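Local structure of thermosome subunit (Methanococcoides burtonii, 3AQ1) at residues Lys123-Ser134 / Ser160-Asp168; Val147-Lys155 / Ser320-His328. The protein is a group II chaperonin subunit that probably binds and hydrolyses ATP to help unfolded proteins fold. One frame throughout, in Å; residues are numbered along the deposited sequence.

Contact 1 of 2, residues Lys123-Ser134 / Ser160-Asp168; sequences KLSALTVKAVRS and SIDDSELID
Leu124, whose CD1 methyl meets Ile161 CD1 at 3.5 Å, has its carbonyl oxygen gripped twice from within the helix: Thr128 N and Thr128 OG1 reach Leu124 O from opposite faces of its plane, the hydroxyl at 2.9 Å. Across the contact, the two branches of Ile161 divide the work. With CG1 anti to the backbone N (chi1 -170°), CD1 is carried to Leu124, while CG2 presses against the Lys123 chain, 3.4 Å from Lys123 CD. Were this isoleucine cut back to an alanine, the Leu124 methyl and the Lys123 methylenes would probably lose the branches they pack on, leaving a gap at the helix. Beyond CG that lysine is extended and crosses the Asp162 side chain at about a right angle, ending in a salt bridge of 3.1 Å from Lys123 NZ to Asp162 OD2, its hydrogen bond weak. Further along, Leu127 is forked between two partners, with CD2 at 3.7 Å from Ser164 CB and CD1 at 4.1 Å from Leu166 CD1. Leu166 CD1 also touches Ala131 CB, whereas Leu166 CD2 lies against Lys130 CG at 3.8 Å. The helix's far side packs on helices 332-355 and 101-109. One helix laid nearly parallel (11°) to an edge strand of a small sheet is consistent with the helix-on-sheet layer of the chaperonin intermediate domain.

Contact 2 of 2, residues Val147-Lys155 / Ser320-His328; sequences VLENIKIEK and SKAVTVLLH
The carboxamide of Asn150 faces the start of the other segment: Lys321 CB lies 3.9 Å from Asn150 ND2, and the backbone N of Ala322 stands near OD1 at an angle too poor for a hydrogen bond. From here the chains run on as a parallel beta pair in the three-stranded sheet of what is probably the chaperonin intermediate domain, with 151-157 at one margin and 323-329 in the middle. The pairing opens with Val323 N to Asn150 O at 2.8 Å. Alternate residues of the outer strand then both give and take: Lys152 N donates to Val323 O while Lys152 O accepts from Val325 N, and Glu154 repeats this between Val325 O and Leu327 N, its own N-H pointing almost straight at Val325 O (178°).

The side chains sort by face. Ile151, Ile153, Val323, Val325 and Leu327 form an apolar layer on the side of helix 332-355, where Ile151 CG1 lies alongside Val323 CG2 at 3.8 Å. On the reverse, Lys152 NZ meets Glu154 OE1 at 3.3 Å and has further partners in Asp271 and Val171 O, which probably stabilise its charge. Glu154 CG stands anti to the backbone N, and a bend at chi2 (75°) turns the carboxylate away from the partner strand while CB and CG stay near it. The Leu326 side chain passes at a slant, its CD2 3.8 Å from Glu154 CB, and Thr324 CG2 rests 3.4 Å from Lys152 O.

Contacts 1 and 2 have centres 10 Å apart and share a sheet. Strand 323-329 is its middle member: one margin pairs in parallel with 151-157 in contact 2, the other runs antiparallel to 165-167 of contact 1, where Ile167 N approaches Thr324 O at 2.9 Å. At the far end the probable Ser164-His328 hydrogen bond, 2.7 Å between Ser164 OG and His328 N, joins the two contacts again. Leu127 of the contact 1 helix also touches Leu327, while helix 332-355 meets the sheet through Ile153. In group II chaperonins the intermediate domain connects the ATP-binding equatorial domain with the substrate-binding apical domain, and both contacts probably belong to that connection.

Contact 1 of 2, residues Lys123-Ser134 / Ser160-Asp168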
loop_
_atom_site.group_PDB
_atom_site.type_symbol
_atom_site.label_atom_id
_atom_site.label_comp_id
_atom_site.label_asym_id
_atom_site.label_seq_id
_atom_site.Cartn_x
_atom_site.Cartn_y
_atom_site.Cartn_z
ATOM N N LYS A 123 -17.420 -9.004 2.030
ATOM C CA LYS A 123 -17.331 -8.264 3.289
ATOM C C LYS A 123 -15.952 -7.670 3.553
ATOM O O LYS A 123 -15.844 -6.559 4.068
ATOM C CB LYS A 123 -17.763 -9.129 4.482
ATOM C CG LYS A 123 -19.271 -9.386 4.589
ATOM C CD LYS A 123 -19.556 -10.547 5.550
ATOM C CE LYS A 123 -21.026 -10.981 5.568
ATOM N NZ LYS A 123 -21.203 -12.239 6.362
ATOM N N LEU A 124 -14.896 -8.398 3.214
ATOM C CA LEU A 124 -13.559 -7.854 3.405
ATOM C C LEU A 124 -13.285 -6.695 2.436
ATOM O O LEU A 124 -12.527 -5.777 2.742
ATOM C CB LEU A 124 -12.497 -8.937 3.267
ATOM C CG LEU A 124 -11.158 -8.521 3.864
ATOM C CD1 LEU A 124 -11.298 -8.275 5.374
ATOM C CD2 LEU A 124 -10.112 -9.560 3.581
ATOM N N SER A 125 -13.919 -6.731 1.275
ATOM C CA SER A 125 -13.773 -5.660 0.300
ATOM C C SER A 125 -14.404 -4.367 0.810
ATOM O O SER A 125 -13.819 -3.288 0.724
ATOM C CB SER A 125 -14.407 -6.070 -1.031
ATOM O OG SER A 125 -13.694 -7.141 -1.605
ATOM N N ALA A 126 -15.613 -4.501 1.336
ATOM C CA ALA A 126 -16.323 -3.401 1.954
ATOM C C ALA A 126 -15.496 -2.780 3.072
ATOM O O ALA A 126 -15.401 -1.565 3.196
ATOM C CB ALA A 126 -17.649 -3.885 2.493
ATOM N N LEU A 127 -14.904 -3.632 3.889
ATOM C CA LEU A 127 -14.135 -3.175 5.025
ATOM C C LEU A 127 -12.900 -2.427 4.533
ATOM O O LEU A 127 -12.595 -1.345 5.030
ATOM C CB LEU A 127 -13.759 -4.366 5.914
ATOM C CG LEU A 127 -13.001 -4.082 7.195
ATOM C CD1 LEU A 127 -13.694 -2.956 7.921
ATOM C CD2 LEU A 127 -12.949 -5.332 8.045
ATOM N N THR A 128 -12.200 -2.998 3.552
ATOM C CA THR A 128 -11.053 -2.330 2.950
ATOM C C THR A 128 -11.378 -0.916 2.468
ATOM O O THR A 128 -10.648 0.033 2.749
ATOM C CB THR A 128 -10.535 -3.077 1.733
ATOM O OG1 THR A 128 -10.113 -4.386 2.113
ATOM C CG2 THR A 128 -9.362 -2.327 1.161
ATOM N N VAL A 129 -12.474 -0.791 1.727
ATOM C CA VAL A 129 -12.840 0.463 1.087
ATOM C C VAL A 129 -13.241 1.537 2.113
ATOM O O VAL A 129 -12.899 2.713 1.980
ATOM C CB VAL A 129 -13.934 0.225 0.007
ATOM C CG1 VAL A 129 -14.549 1.528 -0.473
ATOM C CG2 VAL A 129 -13.350 -0.532 -1.171
ATOM N N LYS A 130 -13.938 1.110 3.156
ATOM C CA LYS A 130 -14.382 2.004 4.210
ATOM C C LYS A 130 -13.214 2.526 5.059
ATOM O O LYS A 130 -13.249 3.651 5.548
ATOM C CB LYS A 130 -15.393 1.270 5.073
ATOM C CG LYS A 130 -15.893 2.027 6.265
ATOM C CD LYS A 130 -17.030 1.257 6.913
ATOM C CE LYS A 130 -17.522 1.923 8.187
ATOM N NZ LYS A 130 -18.537 1.060 8.870
ATOM N N ALA A 131 -12.189 1.697 5.231
ATOM C CA ALA A 131 -10.992 2.065 5.973
ATOM C C ALA A 131 -10.150 3.027 5.146
ATOM O O ALA A 131 -9.791 4.112 5.612
ATOM C CB ALA A 131 -10.183 0.819 6.315
ATOM N N VAL A 132 -9.841 2.626 3.915
ATOM C CA VAL A 132 -9.049 3.455 3.022
ATOM C C VAL A 132 -9.710 4.800 2.806
ATOM O O VAL A 132 -9.090 5.830 3.024
ATOM C CB VAL A 132 -8.803 2.775 1.671
ATOM C CG1 VAL A 132 -8.408 3.798 0.626
ATOM C CG2 VAL A 132 -7.711 1.741 1.815
ATOM N N ARG A 133 -10.978 4.790 2.406
ATOM C CA ARG A 133 -11.722 6.036 2.190
ATOM C C ARG A 133 -11.648 7.001 3.360
ATOM O O ARG A 133 -11.906 8.187 3.194
ATOM C CB ARG A 133 -13.194 5.764 1.862
ATOM C CG ARG A 133 -13.442 5.486 0.401
ATOM C CD ARG A 133 -14.872 5.109 0.153
ATOM N NE ARG A 133 -15.786 6.207 0.434
ATOM C CZ ARG A 133 -16.972 6.335 -0.149
ATOM N NH1 ARG A 133 -17.372 5.431 -1.042
ATOM N NH2 ARG A 133 -17.756 7.363 0.153
ATOM N N SER A 134 -11.306 6.499 4.540
ATOM C CA SER A 134 -11.403 7.314 5.739
ATOM C C SER A 134 -10.051 7.873 6.176
ATOM O O SER A 134 -9.969 8.632 7.136
ATOM C CB SER A 134 -12.095 6.535 6.865
ATOM O OG SER A 134 -11.193 6.098 7.861
ATOM N N SER A 160 -17.829 -12.589 13.742
ATOM C CA SER A 160 -17.909 -12.498 12.292
ATOM C C SER A 160 -17.107 -11.294 11.807
ATOM O O SER A 160 -16.856 -10.357 12.561
ATOM C CB SER A 160 -19.387 -12.391 11.867
ATOM O OG SER A 160 -19.592 -11.660 10.662
ATOM N N ILE A 161 -16.697 -11.315 10.547
ATOM C CA ILE A 161 -16.007 -10.171 9.981
ATOM C C ILE A 161 -16.913 -8.944 10.051
ATOM O O ILE A 161 -16.455 -7.811 9.939
ATOM C CB ILE A 161 -15.638 -10.443 8.535
ATOM C CG1 ILE A 161 -14.710 -9.365 7.998
ATOM C CG2 ILE A 161 -16.883 -10.528 7.692
ATOM C CD1 ILE A 161 -14.287 -9.650 6.597
ATOM N N ASP A 162 -18.206 -9.184 10.238
ATOM C CA ASP A 162 -19.195 -8.110 10.325
ATOM C C ASP A 162 -19.086 -7.336 11.647
ATOM O O ASP A 162 -19.537 -6.196 11.752
ATOM C CB ASP A 162 -20.614 -8.676 10.167
ATOM C CG ASP A 162 -20.989 -8.950 8.716
ATOM O OD1 ASP A 162 -20.604 -8.150 7.827
ATOM O OD2 ASP A 162 -21.692 -9.961 8.477
ATOM N N ASP A 163 -18.493 -7.971 12.651
ATOM C CA ASP A 163 -18.294 -7.353 13.945
ATOM C C ASP A 163 -16.996 -6.556 13.935
ATOM O O ASP A 163 -16.574 -6.053 14.965
ATOM C CB ASP A 163 -18.196 -8.410 15.053
ATOM C CG ASP A 163 -19.415 -9.304 15.132
ATOM O OD1 ASP A 163 -20.530 -8.833 14.811
ATOM O OD2 ASP A 163 -19.252 -10.483 15.531
ATOM N N SER A 164 -16.337 -6.456 12.789
ATOM C CA SER A 164 -15.122 -5.650 12.733
ATOM C C SER A 164 -15.437 -4.167 12.957
ATOM O O SER A 164 -16.473 -3.669 12.529
ATOM C CB SER A 164 -14.363 -5.890 11.424
ATOM O OG SER A 164 -13.761 -7.179 11.437
ATOM N N GLU A 165 -14.558 -3.467 13.660
ATOM C CA GLU A 165 -14.805 -2.061 13.950
ATOM C C GLU A 165 -13.778 -1.147 13.306
ATOM O O GLU A 165 -12.619 -1.521 13.104
ATOM C CB GLU A 165 -14.820 -1.803 15.459
ATOM C CG GLU A 165 -15.916 -2.508 16.219
ATOM C CD GLU A 165 -15.750 -2.379 17.722
ATOM O OE1 GLU A 165 -15.348 -3.365 18.384
ATOM O OE2 GLU A 165 -16.021 -1.282 18.238
ATOM N N LEU A 166 -14.219 0.064 12.993
ATOM C CA LEU A 166 -13.313 1.109 12.564
ATOM C C LEU A 166 -13.208 2.133 13.677
ATOM O O LEU A 166 -14.096 2.959 13.852
ATOM C CB LEU A 166 -13.826 1.760 11.291
ATOM C CG LEU A 166 -12.767 1.859 10.204
ATOM C CD1 LEU A 166 -12.356 0.453 9.784
ATOM C CD2 LEU A 166 -13.292 2.647 9.025
ATOM N N ILE A 167 -12.131 2.062 14.445
ATOM C CA ILE A 167 -11.918 2.998 15.539
ATOM C C ILE A 167 -11.182 4.230 15.050
ATOM O O ILE A 167 -10.149 4.114 14.398
ATOM C CB ILE A 167 -11.088 2.376 16.659
ATOM C CG1 ILE A 167 -11.896 1.283 17.359
ATOM C CG2 ILE A 167 -10.611 3.450 17.627
ATOM C CD1 ILE A 167 -13.376 1.531 17.366
ATOM N N ASP A 168 -11.709 5.404 15.384
ATOM C CA ASP A 168 -11.117 6.666 14.956
ATOM C C ASP A 168 -10.079 7.124 15.943
ATOM O O ASP A 168 -10.305 8.035 16.722
ATOM C CB ASP A 168 -12.184 7.740 14.739
ATOM C CG ASP A 168 -12.846 7.630 13.373
ATOM O OD1 ASP A 168 -12.116 7.609 12.352
ATOM O OD2 ASP A 168 -14.095 7.559 13.320
#

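Contact 2 of 2, residues Val147-Lys155 / Ser320-His328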
loop_
_atom_site.group_PDB
_atom_site.type_symbol
_atom_site.label_atom_id
_atom_site.label_comp_id
_atom_site.label_asym_id
_atom_site.label_seq_id
_atom_site.Cartn_x
_atom_site.Cartn_y
_atom_site.Cartn_z
ATOM N N VAL A 147 -1.310 4.255 3.986
ATOM C CA VAL A 147 -1.739 3.038 4.662
ATOM C C VAL A 147 -0.781 2.556 5.768
ATOM O O VAL A 147 -1.224 2.155 6.835
ATOM C CB VAL A 147 -2.040 1.934 3.632
ATOM C CG1 VAL A 147 -2.596 0.689 4.309
ATOM C CG2 VAL A 147 -3.036 2.467 2.606
ATOM N N LEU A 148 0.522 2.623 5.534
ATOM C CA LEU A 148 1.494 2.173 6.532
ATOM C C LEU A 148 1.324 2.821 7.914
ATOM O O LEU A 148 1.397 2.139 8.932
ATOM C CB LEU A 148 2.928 2.387 6.025
ATOM C CG LEU A 148 3.252 1.788 4.650
ATOM C CD1 LEU A 148 4.602 2.273 4.129
ATOM C CD2 LEU A 148 3.189 0.253 4.663
ATOM N N GLU A 149 1.099 4.132 7.938
ATOM C CA GLU A 149 1.053 4.904 9.182
ATOM C C GLU A 149 -0.367 5.200 9.682
ATOM O O GLU A 149 -0.614 5.284 10.885
ATOM C CB GLU A 149 1.786 6.240 9.001
ATOM C CG GLU A 149 3.269 6.131 8.671
ATOM C CD GLU A 149 3.933 7.492 8.498
ATOM O OE1 GLU A 149 3.300 8.522 8.812
ATOM O OE2 GLU A 149 5.092 7.531 8.045
ATOM N N ASN A 150 -1.292 5.382 8.752
ATOM C CA ASN A 150 -2.654 5.741 9.099
ATOM C C ASN A 150 -3.612 4.572 9.333
ATOM O O ASN A 150 -4.725 4.776 9.801
ATOM C CB ASN A 150 -3.224 6.687 8.046
ATOM C CG ASN A 150 -2.737 8.112 8.226
ATOM O OD1 ASN A 150 -2.422 8.528 9.338
ATOM N ND2 ASN A 150 -2.680 8.866 7.135
ATOM N N ILE A 151 -3.204 3.349 9.003
ATOM C CA ILE A 151 -4.026 2.200 9.364
ATOM C C ILE A 151 -3.274 1.152 10.170
ATOM O O ILE A 151 -2.224 0.684 9.779
ATOM C CB ILE A 151 -4.720 1.583 8.148
ATOM C CG1 ILE A 151 -5.669 2.617 7.538
ATOM C CG2 ILE A 151 -5.479 0.326 8.547
ATOM C CD1 ILE A 151 -6.473 2.121 6.377
ATOM N N LYS A 152 -3.817 0.813 11.327
ATOM C CA LYS A 152 -3.289 -0.284 12.113
ATOM C C LYS A 152 -4.333 -1.397 12.165
ATOM O O LYS A 152 -5.511 -1.147 12.417
ATOM C CB LYS A 152 -2.940 0.165 13.533
ATOM C CG LYS A 152 -2.689 -1.019 14.451
ATOM C CD LYS A 152 -2.485 -0.633 15.896
ATOM C CE LYS A 152 -2.484 -1.883 16.751
ATOM N NZ LYS A 152 -1.734 -1.688 18.013
ATOM N N ILE A 153 -3.905 -2.626 11.917
ATOM C CA ILE A 153 -4.816 -3.746 12.036
ATOM C C ILE A 153 -4.517 -4.478 13.319
ATOM O O ILE A 153 -3.385 -4.842 13.586
ATOM C CB ILE A 153 -4.723 -4.711 10.844
ATOM C CG1 ILE A 153 -4.822 -3.932 9.529
ATOM C CG2 ILE A 153 -5.838 -5.694 10.917
ATOM C CD1 ILE A 153 -5.047 -4.797 8.296
ATOM N N GLU A 154 -5.542 -4.644 14.136
ATOM C CA GLU A 154 -5.427 -5.346 15.406
ATOM C C GLU A 154 -6.439 -6.476 15.319
ATOM O O GLU A 154 -7.648 -6.238 15.213
ATOM C CB GLU A 154 -5.752 -4.415 16.582
ATOM C CG GLU A 154 -5.713 -5.087 17.941
ATOM C CD GLU A 154 -4.293 -5.332 18.401
ATOM O OE1 GLU A 154 -3.411 -4.571 17.948
ATOM O OE2 GLU A 154 -4.060 -6.281 19.191
ATOM N N LYS A 155 -5.955 -7.710 15.319
ATOM C CA LYS A 155 -6.860 -8.819 15.063
ATOM C C LYS A 155 -7.499 -9.358 16.336
ATOM O O LYS A 155 -6.818 -9.734 17.288
ATOM C CB LYS A 155 -6.196 -9.918 14.214
ATOM C CG LYS A 155 -4.887 -10.436 14.738
ATOM C CD LYS A 155 -3.950 -10.850 13.611
ATOM C CE LYS A 155 -2.646 -11.376 14.206
ATOM N NZ LYS A 155 -1.595 -11.568 13.177
ATOM N N SER A 320 -4.751 13.216 13.584
ATOM C CA SER A 320 -5.089 11.867 13.194
ATOM C C SER A 320 -6.028 11.828 12.001
ATOM O O SER A 320 -7.181 12.260 12.070
ATOM C CB SER A 320 -5.696 11.082 14.363
ATOM O OG SER A 320 -7.070 11.387 14.546
ATOM N N LYS A 321 -5.505 11.323 10.895
ATOM C CA LYS A 321 -6.353 10.727 9.887
ATOM C C LYS A 321 -6.444 9.242 10.266
ATOM O O LYS A 321 -7.413 8.551 9.930
ATOM C CB LYS A 321 -5.756 10.919 8.492
ATOM C CG LYS A 321 -6.230 12.181 7.791
ATOM C CD LYS A 321 -7.740 12.172 7.637
ATOM C CE LYS A 321 -8.210 13.329 6.774
ATOM N NZ LYS A 321 -9.686 13.299 6.594
ATOM N N ALA A 322 -5.433 8.803 11.017
ATOM C CA ALA A 322 -5.267 7.432 11.488
ATOM C C ALA A 322 -6.499 6.729 12.068
ATOM O O ALA A 322 -7.344 7.329 12.726
ATOM C CB ALA A 322 -4.117 7.374 12.482
ATOM N N VAL A 323 -6.565 5.432 11.817
ATOM C CA VAL A 323 -7.646 4.575 12.283
ATOM C C VAL A 323 -7.097 3.189 12.592
ATOM O O VAL A 323 -6.084 2.768 12.060
ATOM C CB VAL A 323 -8.745 4.381 11.214
ATOM C CG1 VAL A 323 -9.039 5.668 10.502
ATOM C CG2 VAL A 323 -8.320 3.349 10.220
ATOM N N THR A 324 -7.780 2.478 13.460
ATOM C CA THR A 324 -7.419 1.109 13.738
ATOM C C THR A 324 -8.614 0.283 13.363
ATOM O O THR A 324 -9.731 0.606 13.746
ATOM C CB THR A 324 -7.133 0.908 15.232
ATOM O OG1 THR A 324 -6.020 1.724 15.604
ATOM C CG2 THR A 324 -6.811 -0.542 15.533
ATOM N N VAL A 325 -8.378 -0.760 12.580
ATOM C CA VAL A 325 -9.392 -1.757 12.296
ATOM C C VAL A 325 -9.269 -2.843 13.350
ATOM O O VAL A 325 -8.256 -3.540 13.395
ATOM C CB VAL A 325 -9.156 -2.445 10.934
ATOM C CG1 VAL A 325 -10.228 -3.476 10.697
ATOM C CG2 VAL A 325 -9.114 -1.442 9.788
ATOM N N LEU A 326 -10.272 -2.980 14.211
ATOM C CA LEU A 326 -10.371 -4.189 15.010
ATOM C C LEU A 326 -11.008 -5.255 14.125
ATOM O O LEU A 326 -12.223 -5.264 13.925
ATOM C CB LEU A 326 -11.210 -3.958 16.260
ATOM C CG LEU A 326 -10.682 -2.879 17.193
ATOM C CD1 LEU A 326 -11.573 -2.757 18.403
ATOM C CD2 LEU A 326 -9.262 -3.217 17.598
ATOM N N LEU A 327 -10.175 -6.137 13.579
ATOM C CA LEU A 327 -10.623 -7.170 12.643
ATOM C C LEU A 327 -11.108 -8.428 13.359
ATOM O O LEU A 327 -10.355 -9.037 14.124
ATOM C CB LEU A 327 -9.482 -7.536 11.695
ATOM C CG LEU A 327 -9.759 -8.538 10.577
ATOM C CD1 LEU A 327 -10.892 -8.036 9.705
ATOM C CD2 LEU A 327 -8.495 -8.744 9.755
ATOM N N HIS A 328 -12.360 -8.812 13.108
ATOM C CA HIS A 328 -12.920 -10.047 13.668
ATOM C C HIS A 328 -13.078 -11.181 12.639
ATOM O O HIS A 328 -13.360 -10.940 11.465
ATOM C CB HIS A 328 -14.271 -9.772 14.326
ATOM C CG HIS A 328 -14.171 -9.035 15.622
ATOM N ND1 HIS A 328 -14.246 -7.662 15.704
ATOM C CD2 HIS A 328 -13.995 -9.478 16.890
ATOM C CE1 HIS A 328 -14.116 -7.291 16.968
ATOM N NE2 HIS A 328 -13.959 -8.374 17.706
#